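Local coordinates for protein membrane-anchored mycosin mycp1 (Mycobacterium thermoresistibile, PDB 4HVL) that acts as a subtilisin-like serine endopeptidase, probably cleaving peptide bonds through a charge-relay triad, and is an essential component of the type VII (ESX-1) secretion system, at residues A[9-14]-A[196-201]; A[13-18]-A[165-170]; A[71-76]-A[128-133]. One frame throughout, in Å; residues are numbered along the deposited sequence.

Contact 1: residues A[9-14]-A[196-201]; sequences PAAVPP and VGAAVN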
loop_
_atom_site.group_PDB
_atom_site.type_symbol
_atom_site.label_atom_id
_atom_site.label_comp_id
_atom_site.label_asym_id
_atom_site.label_seq_id
_atom_site.Cartn_x
_atom_site.Cartn_y
_atom_site.Cartn_z
ATOM N N PRO A 9 22.166 6.429 2.165
ATOM C CA PRO A 9 22.170 5.155 2.862
ATOM C C PRO A 9 22.625 5.233 4.319
ATOM O O PRO A 9 22.264 4.366 5.103
ATOM C CB PRO A 9 23.150 4.286 2.054
ATOM C CG PRO A 9 23.472 5.026 0.833
ATOM C CD PRO A 9 23.146 6.462 1.066
ATOM N N ALA A 10 23.416 6.234 4.687
ATOM C CA ALA A 10 23.890 6.315 6.058
ATOM C C ALA A 10 22.817 6.814 7.032
ATOM O O ALA A 10 23.022 6.796 8.237
ATOM C CB ALA A 10 25.126 7.189 6.137
ATOM N N ALA A 11 21.670 7.239 6.526
ATOM C CA ALA A 11 20.663 7.855 7.366
ATOM C C ALA A 11 19.580 6.888 7.788
ATOM O O ALA A 11 18.451 7.300 7.986
ATOM C CB ALA A 11 20.053 9.034 6.647
ATOM N N VAL A 12 19.918 5.614 7.978
ATOM C CA VAL A 12 18.916 4.621 8.401
ATOM C C VAL A 12 18.526 4.904 9.846
ATOM O O VAL A 12 19.384 4.979 10.695
ATOM C CB VAL A 12 19.437 3.168 8.261
ATOM C CG1 VAL A 12 18.410 2.152 8.750
ATOM C CG2 VAL A 12 19.782 2.865 6.814
ATOM N N PRO A 13 17.221 5.034 10.125
ATOM C CA PRO A 13 16.765 5.304 11.479
ATOM C C PRO A 13 16.920 4.116 12.419
ATOM O O PRO A 13 17.111 2.997 11.961
ATOM C CB PRO A 13 15.288 5.631 11.303
ATOM C CG PRO A 13 14.891 5.017 10.013
ATOM C CD PRO A 13 16.104 4.847 9.177
ATOM N N PRO A 14 16.843 4.370 13.740
ATOM C CA PRO A 14 16.900 3.272 14.684
ATOM C C PRO A 14 15.719 2.304 14.489
ATOM O O PRO A 14 14.635 2.708 14.088
ATOM C CB PRO A 14 16.851 3.967 16.066
ATOM C CG PRO A 14 16.294 5.327 15.815
ATOM C CD PRO A 14 16.658 5.681 14.405
ATOM N N VAL A 196 13.324 8.054 5.417
ATOM C CA VAL A 196 12.415 7.171 4.700
ATOM C C VAL A 196 13.148 6.529 3.531
ATOM O O VAL A 196 13.070 5.317 3.328
ATOM C CB VAL A 196 11.111 7.874 4.243
ATOM C CG1 VAL A 196 10.229 6.925 3.420
ATOM C CG2 VAL A 196 10.348 8.410 5.446
ATOM N N GLY A 197 13.874 7.351 2.790
ATOM C CA GLY A 197 14.684 6.895 1.677
ATOM C C GLY A 197 15.718 5.886 2.118
ATOM O O GLY A 197 15.908 4.877 1.466
ATOM N N ALA A 198 16.365 6.150 3.241
ATOM C CA ALA A 198 17.381 5.237 3.749
ATOM C C ALA A 198 16.741 3.916 4.165
ATOM O O ALA A 198 17.327 2.840 3.937
ATOM C CB ALA A 198 18.134 5.864 4.911
ATOM N N ALA A 199 15.542 3.975 4.752
ATOM C CA ALA A 199 14.848 2.766 5.193
ATOM C C ALA A 199 14.421 1.926 4.003
ATOM O O ALA A 199 14.572 0.714 4.022
ATOM C CB ALA A 199 13.648 3.111 6.048
ATOM N N VAL A 200 13.898 2.570 2.962
ATOM C CA VAL A 200 13.460 1.854 1.767
ATOM C C VAL A 200 14.660 1.169 1.143
ATOM O O VAL A 200 14.606 -0.027 0.798
ATOM C CB VAL A 200 12.769 2.811 0.756
ATOM C CG1 VAL A 200 12.461 2.094 -0.540
ATOM C CG2 VAL A 200 11.457 3.369 1.327
ATOM N N ASN A 201 15.765 1.911 1.027
ATOM C CA ASN A 201 17.021 1.356 0.501
ATOM C C ASN A 201 17.512 0.139 1.275
ATOM O O ASN A 201 17.944 -0.836 0.670
ATOM C CB ASN A 201 18.105 2.429 0.481
ATOM C CG ASN A 201 19.402 1.950 -0.164
ATOM O OD1 ASN A 201 19.441 1.646 -1.341
ATOM N ND2 ASN A 201 20.470 1.904 0.616
HETATM O O HOH W 1 20.057 2.469 3.422
#
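Pro9 and Ala198 bring the two backbones within 4.9 Å of each other, CA to CA, where the irregular segment 9-14 runs over the flank of the helix at 196-201. Ala198 has the largest share of the contact. Its CB points at the loop, where the chain turns through Pro9 to Ala11, and presses on main chain more than on side chain, reaching Ala11 C at 3.4 Å, with Val12 N close by. The CB of Ala11 adds an apolar touch, and so does CG2 of Val12, which approaches Ala198 CB at 3.9 Å. In Val12, CG1 stands anti to the backbone N (chi1 178°), which puts CG2 anti to the carbonyl carbon and turns it to the helix. One residue on along each segment, the Pro13 ring grazes Ala199 CB with CD at 4.3 Å. No direct hydrogen bond joins the segments, and a single water does the polar work. It donates to Ala198 O at 2.8 Å, accepts from Asn201 ND2 at 2.9 Å and reaches Pro9 O only weakly. The amide of Asn201 is gripped at both ends, since its OD1 is hydrogen-bonded to His205, while ND2 also lies against Pro9 CB at 3.9 Å. The small alanines thus illustrate close seating of a loop on a helix, here the N-terminal extension of a mycosin lying against helix 194-206 of the subtilisin-like alpha/beta fold.

Contact 2: residues A[13-18]-A[165-170]; sequences PPDETG and AIVHAA. With ZN (zinc ion), chain C.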
loop_
_atom_site.group_PDB
_atom_site.type_symbol
_atom_site.label_atom_id
_atom_site.label_comp_id
_atom_site.label_asym_id
_atom_site.label_seq_id
_atom_site.Cartn_x
_atom_site.Cartn_y
_atom_site.Cartn_z
ATOM N N PRO A 13 17.221 5.034 10.125
ATOM C CA PRO A 13 16.765 5.304 11.479
ATOM C C PRO A 13 16.920 4.116 12.419
ATOM O O PRO A 13 17.111 2.997 11.961
ATOM C CB PRO A 13 15.288 5.631 11.303
ATOM C CG PRO A 13 14.891 5.017 10.013
ATOM C CD PRO A 13 16.104 4.847 9.177
ATOM N N PRO A 14 16.843 4.370 13.740
ATOM C CA PRO A 14 16.900 3.272 14.684
ATOM C C PRO A 14 15.719 2.304 14.489
ATOM O O PRO A 14 14.635 2.708 14.088
ATOM C CB PRO A 14 16.851 3.967 16.066
ATOM C CG PRO A 14 16.294 5.327 15.815
ATOM C CD PRO A 14 16.658 5.681 14.405
ATOM N N ASP A 15 15.973 1.028 14.732
ATOM C CA ASP A 15 14.943 0.015 14.742
ATOM C C ASP A 15 14.214 0.123 16.075
ATOM O O ASP A 15 14.584 -0.514 17.035
ATOM C CB ASP A 15 15.579 -1.360 14.551
ATOM C CG ASP A 15 14.586 -2.498 14.685
ATOM O OD1 ASP A 15 13.389 -2.320 14.413
ATOM O OD2 ASP A 15 15.044 -3.578 15.108
ATOM N N GLU A 16 13.199 0.973 16.136
ATOM C CA GLU A 16 12.412 1.118 17.353
ATOM C C GLU A 16 10.966 1.312 16.989
ATOM O O GLU A 16 10.664 1.998 16.016
ATOM C CB GLU A 16 12.920 2.321 18.159
ATOM C CG GLU A 16 12.335 2.479 19.545
ATOM C CD GLU A 16 12.527 1.253 20.447
ATOM O OE1 GLU A 16 13.451 1.277 21.301
ATOM O OE2 GLU A 16 11.728 0.276 20.338
ATOM N N THR A 17 10.070 0.726 17.782
ATOM C CA THR A 17 8.635 0.849 17.518
ATOM C C THR A 17 8.044 2.089 18.205
ATOM O O THR A 17 8.749 2.788 18.929
ATOM C CB THR A 17 7.867 -0.408 17.970
ATOM O OG1 THR A 17 7.936 -0.546 19.386
ATOM C CG2 THR A 17 8.434 -1.639 17.324
ATOM N N GLY A 18 6.756 2.354 17.971
ATOM C CA GLY A 18 6.024 3.414 18.672
ATOM C C GLY A 18 5.898 4.691 17.852
ATOM O O GLY A 18 6.656 4.879 16.917
ATOM N N ALA A 165 9.284 2.059 10.815
ATOM C CA ALA A 165 8.446 0.907 10.537
ATOM C C ALA A 165 8.983 0.087 9.359
ATOM O O ALA A 165 8.849 -1.147 9.347
ATOM C CB ALA A 165 6.996 1.339 10.273
ATOM N N ILE A 166 9.578 0.755 8.380
ATOM C CA ILE A 166 10.144 0.060 7.223
ATOM C C ILE A 166 11.391 -0.711 7.677
ATOM O O ILE A 166 11.548 -1.886 7.324
ATOM C CB ILE A 166 10.449 1.039 6.059
ATOM C CG1 ILE A 166 9.147 1.609 5.489
ATOM C CG2 ILE A 166 11.190 0.345 4.940
ATOM C CD1 ILE A 166 9.313 2.892 4.694
ATOM N N VAL A 167 12.244 -0.072 8.499
ATOM C CA VAL A 167 13.416 -0.759 9.069
ATOM C C VAL A 167 12.959 -2.003 9.842
ATOM O O VAL A 167 13.448 -3.135 9.612
ATOM C CB VAL A 167 14.276 0.177 9.971
ATOM C CG1 VAL A 167 15.353 -0.595 10.717
ATOM C CG2 VAL A 167 14.953 1.249 9.122
ATOM N N HIS A 168 12.022 -1.792 10.764
ATOM C CA HIS A 168 11.494 -2.871 11.570
ATOM C C HIS A 168 10.859 -3.999 10.709
ATOM O O HIS A 168 11.128 -5.181 10.940
ATOM C CB HIS A 168 10.514 -2.300 12.579
ATOM C CG HIS A 168 9.838 -3.320 13.438
ATOM N ND1 HIS A 168 10.471 -3.965 14.472
ATOM C CD2 HIS A 168 8.562 -3.769 13.443
ATOM C CE1 HIS A 168 9.621 -4.784 15.073
ATOM N NE2 HIS A 168 8.452 -4.681 14.466
ATOM N N ALA A 169 10.056 -3.631 9.702
ATOM C CA ALA A 169 9.456 -4.620 8.802
ATOM C C ALA A 169 10.514 -5.502 8.160
ATOM O O ALA A 169 10.362 -6.727 8.070
ATOM C CB ALA A 169 8.606 -3.939 7.740
ATOM N N ALA A 170 11.570 -4.866 7.670
ATOM C CA ALA A 170 12.692 -5.571 7.034
ATOM C C ALA A 170 13.361 -6.524 8.018
ATOM O O ALA A 170 13.639 -7.682 7.683
ATOM C CB ALA A 170 13.697 -4.569 6.511
HETATM ZN ZN ZN C . 12.470 -3.950 15.225
#
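Asp15 OD1 and His168 ND1 hold one zinc ion between them: the metal lies 2.0 Å from Asp15 OD1 and is bound by His168 ND1 at 2.1 Å, with two further ligands from elsewhere. Asp15 OD2 stands farther from the ion, at 2.6 Å, and takes a hydrogen bond from Asn171 ND2. The two ligand groups are not coplanar, as the carboxylate is turned 33° from the imidazole, yet OD1 lies at the ring edge in its plane. His168 CG stands anti to the backbone N (chi1 177°), and the turn of the ring about CB-CG then presents ND1 to the zinc. Thr17 covers one ring face in a CH-pi contact, its CG2 standing 4.1 Å from the His168 centroid and only 11° off the ring normal. At the ring's other nitrogen, NE2 makes a weak hydrogen bond to Gly84 O, an arrangement consistent with ND1 lending its lone pair to the zinc. One residue before His168, Val167 uses both branches: CG1 meets Asp15 CB at 3.9 Å, and CG2 meets Pro13 CD at 3.8 Å. The site therefore ties the N-terminal extension to helix 154-171, which packs Ile166 on helix 194-206 and on Ile179, and rests Ala169 on Ile177 of strand 176-179.

Contact 3: residues A[71-76]-A[128-133]; sequences TGVNGS and ILSLRH. With ZN (zinc ion), chain B.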
loop_
_atom_site.group_PDB
_atom_site.type_symbol
_atom_site.label_atom_id
_atom_site.label_comp_id
_atom_site.label_asym_id
_atom_site.label_seq_id
_atom_site.Cartn_x
_atom_site.Cartn_y
_atom_site.Cartn_z
ATOM N N THR A 71 -3.291 -0.042 9.158
ATOM C CA THR A 71 -3.928 0.406 10.395
ATOM C C THR A 71 -4.047 -0.745 11.429
ATOM O O THR A 71 -4.887 -0.688 12.330
ATOM C CB THR A 71 -5.348 0.957 10.125
ATOM O OG1 THR A 71 -6.182 -0.122 9.674
ATOM C CG2 THR A 71 -5.322 2.067 9.078
ATOM N N GLY A 72 -3.217 -1.785 11.306
ATOM C CA GLY A 72 -3.398 -2.962 12.154
ATOM C C GLY A 72 -4.391 -3.954 11.557
ATOM O O GLY A 72 -5.101 -3.664 10.564
ATOM N N VAL A 73 -4.432 -5.132 12.169
ATOM C CA VAL A 73 -5.264 -6.241 11.709
ATOM C C VAL A 73 -5.887 -6.947 12.906
ATOM O O VAL A 73 -5.192 -7.244 13.896
ATOM C CB VAL A 73 -4.438 -7.276 10.928
ATOM C CG1 VAL A 73 -5.293 -8.489 10.566
ATOM C CG2 VAL A 73 -3.864 -6.664 9.657
ATOM N N ASN A 74 -7.197 -7.180 12.833
ATOM C CA ASN A 74 -7.857 -8.046 13.783
ATOM C C ASN A 74 -7.865 -9.426 13.158
ATOM O O ASN A 74 -8.540 -9.664 12.168
ATOM C CB ASN A 74 -9.252 -7.556 14.116
ATOM C CG ASN A 74 -9.245 -6.275 14.897
ATOM O OD1 ASN A 74 -8.363 -6.030 15.734
ATOM N ND2 ASN A 74 -10.233 -5.443 14.643
ATOM N N GLY A 75 -7.041 -10.301 13.719
ATOM C CA GLY A 75 -6.701 -11.573 13.102
ATOM C C GLY A 75 -7.793 -12.609 13.244
ATOM O O GLY A 75 -8.645 -12.516 14.146
ATOM N N SER A 76 -7.791 -13.558 12.312
ATOM C CA SER A 76 -8.773 -14.630 12.282
ATOM C C SER A 76 -8.177 -15.769 11.505
ATOM O O SER A 76 -7.132 -15.588 10.851
ATOM C CB SER A 76 -10.059 -14.164 11.590
ATOM O OG SER A 76 -9.844 -13.924 10.197
ATOM N N ILE A 128 1.389 -13.257 7.020
ATOM C CA ILE A 128 1.098 -11.824 7.108
ATOM C C ILE A 128 1.647 -11.288 8.432
ATOM O O ILE A 128 1.271 -11.789 9.499
ATOM C CB ILE A 128 -0.429 -11.604 7.154
ATOM C CG1 ILE A 128 -1.092 -12.099 5.877
ATOM C CG2 ILE A 128 -0.784 -10.146 7.423
ATOM C CD1 ILE A 128 -2.451 -12.719 6.151
ATOM N N LEU A 129 2.521 -10.290 8.363
ATOM C CA LEU A 129 2.951 -9.543 9.550
ATOM C C LEU A 129 2.259 -8.185 9.520
ATOM O O LEU A 129 2.300 -7.502 8.480
ATOM C CB LEU A 129 4.457 -9.352 9.539
ATOM C CG LEU A 129 5.234 -10.653 9.394
ATOM C CD1 LEU A 129 6.726 -10.370 9.375
ATOM C CD2 LEU A 129 4.880 -11.633 10.507
ATOM N N SER A 130 1.600 -7.815 10.620
ATOM C CA SER A 130 0.847 -6.549 10.700
ATOM C C SER A 130 1.581 -5.471 11.508
ATOM O O SER A 130 1.848 -5.632 12.697
ATOM C CB SER A 130 -0.547 -6.779 11.307
ATOM O OG SER A 130 -1.278 -5.551 11.434
ATOM N N LEU A 131 1.884 -4.366 10.844
ATOM C CA LEU A 131 2.470 -3.192 11.490
ATOM C C LEU A 131 1.447 -2.080 11.402
ATOM O O LEU A 131 1.007 -1.719 10.294
ATOM C CB LEU A 131 3.731 -2.744 10.768
ATOM C CG LEU A 131 4.941 -3.669 10.770
ATOM C CD1 LEU A 131 4.837 -4.738 9.675
ATOM C CD2 LEU A 131 6.210 -2.847 10.573
ATOM N N ARG A 132 1.029 -1.555 12.552
ATOM C CA ARG A 132 0.121 -0.435 12.563
ATOM C C ARG A 132 0.945 0.862 12.537
ATOM O O ARG A 132 1.699 1.154 13.465
ATOM C CB ARG A 132 -0.855 -0.455 13.743
ATOM C CG ARG A 132 -1.676 0.829 13.805
ATOM C CD ARG A 132 -2.951 0.712 14.593
ATOM N NE ARG A 132 -2.682 0.580 16.027
ATOM C CZ ARG A 132 -3.615 0.628 16.968
ATOM N NH1 ARG A 132 -4.879 0.813 16.641
ATOM N NH2 ARG A 132 -3.274 0.471 18.237
ATOM N N HIS A 133 0.771 1.624 11.469
ATOM C CA HIS A 133 1.400 2.925 11.322
ATOM C C HIS A 133 0.393 4.096 11.370
ATOM O O HIS A 133 0.786 5.204 11.747
ATOM C CB HIS A 133 2.226 2.987 10.037
ATOM C CG HIS A 133 2.804 4.339 9.780
ATOM N ND1 HIS A 133 2.197 5.251 8.949
ATOM C CD2 HIS A 133 3.850 4.983 10.347
ATOM C CE1 HIS A 133 2.874 6.384 8.971
ATOM N NE2 HIS A 133 3.885 6.243 9.808
HETATM ZN ZN ZN B . 0.382 5.267 7.814
HETATM O O HOH W 2 -6.259 1.019 13.791
HETATM O O HOH W 3 -1.438 -3.407 9.466
#
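Gly72 and Val73 pass over Ser130 just after Asp70, in the Asp-Thr-Gly sequence that marks the catalytic aspartate of subtilases; Asp70 is a predicted member of the charge relay. The hydroxyl of Ser130 lies against both residues, its OG 3.4 Å from Gly72 CA and 3.3 Å from Val73 CG2. Two residues on, Arg132 lays its aliphatic part against the loop, with CD 3.3 Å from Thr71 O, before the chain bends at chi3 (70°). Water fills in where direct bonds are lacking. One molecule donates to Ser130 OG at 2.9 Å and to Leu131 O, accepting only weakly from Gly72 N. Another donates to Thr71 O at 2.6 Å and accepts from Arg132 NH1 in the guanidinium plane. Farther out, Ser130 OG is hydrogen-bonded to Gly94 O and Arg132 NH2 forms a salt bridge with Asp86. Thr71 OG1 is held by Gly102 N and Asp97 OD1, close to Asp70 and His101 of the predicted triad. Past the strand end, His133 ND1 binds a zinc ion at 2.1 Å, alongside Thr134 and Glu181.

Overall arrangement
Contacts 1 and 2 lie toward the surface and start from one N-terminal extension, sharing Pro13 and Pro14; contact 3 is buried, where the loop after strand 65-70 meets the end of strand 127-132 of the parallel sheet. The first two join that extension to successive helices, 194-206 and 154-171, which themselves touch through Ala199 against Ile166 and Val167. Their chemistry diverges: alanine packing and one bridging water in contact 1, metal coordination in contact 2. Contact 3 again relies on water, but beside the predicted active site. Leu131 connects it to contact 2, its CD2 packing on His168 and Ala169, whereas contacts 1 and 3 do not touch, their centres about 23 Å apart.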